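Local coordinates for protein L-methionine gamma-lyase (PDB 6LXU) that belongs to the pyridoxal-phosphate-dependent enzymes of the Cys/Met metabolism family and carries its cofactor covalently bound in the active site, at residues A[84-89]-A[233-238]. Sequence-based numbering, arbitrary orientation.
Sequences IAMSSG and DQIRFV
The guanidinium of Arg-236, with CG2 of Ile-84 over one of its faces, is gripped by two acceptors: NH1 bonds to the backbone O of Leu-62 and NH2 forms a salt bridge with OE1 of Glu-71. The other oxygen of that carboxylate, OE2, accepts a hydrogen bond from the backbone N of Ala-85, so Glu-71 ties strand and helix together although no hydrogen bond joins 84-89 directly to 233-238. The Arg-236 chain leaves the helix extended, CG anti to the backbone N (chi1 179°), and turns at chi3; CD lies 3.6 Å above the plane of the Phe-237 ring, toward its rim.

Apolar contact lies beside this polar group. In the conformer given, CD1 of Ile-84 lies obliquely against CB and CG2 of Ile-235; the 3.4 Å from Ile-84 CD1 to Ile-235 CB is tight for two carbons, and doubtful, as Ile-84 is deposited in two conformers. Met-86, bent at chi2 (78°), brings CE to 3.9 Å from Ile-235 CG2, the two side chains crossing at about a right angle. Thr-96 of helix 89-100 and Val-225 of the adjoining strand also pack on Ile-235.

The axes of strand 84-86 and helix 233-238 approach to 9.4 Å and cross at 35°, running roughly the same way. Past the strand, Ser-88 caps helix 89-100 through Gly-91 N, and Gly-89 N hydrogen-bonds to phosphate oxygen OP1 of the cofactor-modified residue at position 212. A helix packed on the outermost strand, within this chain, of the seven-stranded mixed sheet, near a helix N-terminus holding the cofactor phosphate, is characteristic of the large domain of fold-type I PLP enzymes.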
loop_
_atom_site.group_PDB
_atom_site.type_symbol
_atom_site.label_atom_id
_atom_site.label_comp_id
_atom_site.label_asym_id
_atom_site.label_seq_id
_atom_site.Cartn_x
_atom_site.Cartn_y
_atom_site.Cartn_z
ATOM N N ILE A 84 -8.338 -8.958 19.213
ATOM C CA ILE A 84 -8.388 -9.713 17.966
ATOM C C ILE A 84 -8.873 -8.770 16.880
ATOM O O ILE A 84 -9.828 -8.023 17.093
ATOM C CB ILE A 84 -9.368 -10.895 18.023
ATOM C CG1 ILE A 84 -9.322 -11.625 19.361
ATOM C CG2 ILE A 84 -9.079 -11.866 16.888
ATOM C CD1 ILE A 84 -10.458 -12.592 19.468
ATOM N N ALA A 85 -8.225 -8.823 15.714
ATOM C CA ALA A 85 -8.606 -7.999 14.573
ATOM C C ALA A 85 -9.233 -8.837 13.472
ATOM O O ALA A 85 -8.837 -9.980 13.232
ATOM C CB ALA A 85 -7.409 -7.262 14.027
ATOM N N MET A 86 -10.193 -8.218 12.787
ATOM C CA MET A 86 -10.906 -8.818 11.665
ATOM C C MET A 86 -11.054 -7.781 10.564
ATOM O O MET A 86 -10.861 -6.590 10.767
ATOM C CB MET A 86 -12.292 -9.322 12.085
ATOM C CG MET A 86 -12.285 -10.431 13.121
ATOM S SD MET A 86 -11.997 -9.875 14.809
ATOM C CE MET A 86 -12.362 -11.408 15.657
ATOM N N SER A 87 -11.470 -8.256 9.393
ATOM C CA SER A 87 -11.573 -7.414 8.202
ATOM C C SER A 87 -12.879 -6.627 8.076
ATOM O O SER A 87 -13.090 -5.973 7.055
ATOM C CB SER A 87 -11.304 -8.230 6.956
ATOM O OG SER A 87 -12.266 -9.247 6.845
ATOM N N SER A 88 -13.727 -6.643 9.108
ATOM C CA SER A 88 -14.818 -5.667 9.237
ATOM C C SER A 88 -15.359 -5.756 10.652
ATOM O O SER A 88 -15.144 -6.748 11.353
ATOM C CB SER A 88 -15.965 -5.933 8.253
ATOM O OG SER A 88 -16.662 -7.122 8.589
ATOM N N GLY A 89 -16.103 -4.735 11.054
ATOM C CA GLY A 89 -16.911 -4.802 12.266
ATOM C C GLY A 89 -17.842 -6.001 12.280
ATOM O O GLY A 89 -17.947 -6.707 13.300
ATOM N N ASP A 233 -8.734 -16.384 22.668
ATOM C CA ASP A 233 -8.110 -17.491 21.948
ATOM C C ASP A 233 -9.153 -18.339 21.231
ATOM O O ASP A 233 -8.903 -18.820 20.115
ATOM C CB ASP A 233 -7.286 -18.367 22.896
ATOM C CG ASP A 233 -6.049 -17.666 23.445
ATOM O OD1 ASP A 233 -5.674 -16.596 22.930
ATOM O OD2 ASP A 233 -5.435 -18.210 24.399
ATOM N N GLN A 234 -10.317 -18.524 21.838
ATOM C CA GLN A 234 -11.412 -19.239 21.164
ATOM C C GLN A 234 -11.962 -18.454 19.973
ATOM O O GLN A 234 -12.199 -19.019 18.902
ATOM C CB GLN A 234 -12.548 -19.555 22.134
ATOM C CG GLN A 234 -12.153 -20.492 23.271
ATOM C CD GLN A 234 -11.649 -21.822 22.771
ATOM O OE1 GLN A 234 -12.268 -22.446 21.903
ATOM N NE2 GLN A 234 -10.505 -22.262 23.298
ATOM N N ILE A 235 -12.163 -17.155 20.139
ATOM C CA ILE A 235 -12.656 -16.327 19.027
ATOM C C ILE A 235 -11.649 -16.351 17.862
ATOM O O ILE A 235 -12.047 -16.483 16.692
ATOM C CB ILE A 235 -12.989 -14.908 19.494
ATOM C CG1 ILE A 235 -14.134 -14.940 20.511
ATOM C CG2 ILE A 235 -13.370 -14.023 18.304
ATOM C CD1 ILE A 235 -14.315 -13.644 21.260
ATOM N N ARG A 236 -10.358 -16.284 18.164
ATOM C CA ARG A 236 -9.320 -16.346 17.142
ATOM C C ARG A 236 -9.264 -17.699 16.444
ATOM O O ARG A 236 -9.247 -17.770 15.211
ATOM C CB ARG A 236 -7.945 -16.050 17.746
ATOM C CG ARG A 236 -6.792 -16.114 16.758
ATOM C CD ARG A 236 -5.446 -16.001 17.457
ATOM N NE ARG A 236 -5.303 -14.710 18.108
ATOM C CZ ARG A 236 -4.920 -13.579 17.524
ATOM N NH1 ARG A 236 -4.566 -13.565 16.230
ATOM N NH2 ARG A 236 -4.865 -12.469 18.239
ATOM N N PHE A 237 -9.165 -18.769 17.227
ATOM C CA PHE A 237 -8.887 -20.087 16.676
ATOM C C PHE A 237 -10.112 -20.887 16.261
ATOM O O PHE A 237 -9.950 -21.957 15.671
ATOM C CB PHE A 237 -8.002 -20.889 17.644
ATOM C CG PHE A 237 -6.617 -20.301 17.834
ATOM C CD1 PHE A 237 -5.795 -20.003 16.748
ATOM C CD2 PHE A 237 -6.129 -20.040 19.105
ATOM C CE1 PHE A 237 -4.517 -19.478 16.929
ATOM C CE2 PHE A 237 -4.852 -19.529 19.286
ATOM C CZ PHE A 237 -4.049 -19.243 18.203
ATOM N N VAL A 238 -11.309 -20.382 16.545
ATOM C CA VAL A 238 -12.552 -21.000 16.088
ATOM C C VAL A 238 -13.286 -20.043 15.155
ATOM O O VAL A 238 -13.384 -20.294 13.934
ATOM C CB VAL A 238 -13.441 -21.460 17.265
ATOM C CG1 VAL A 238 -14.733 -22.075 16.744
ATOM C CG2 VAL A 238 -12.688 -22.452 18.152
#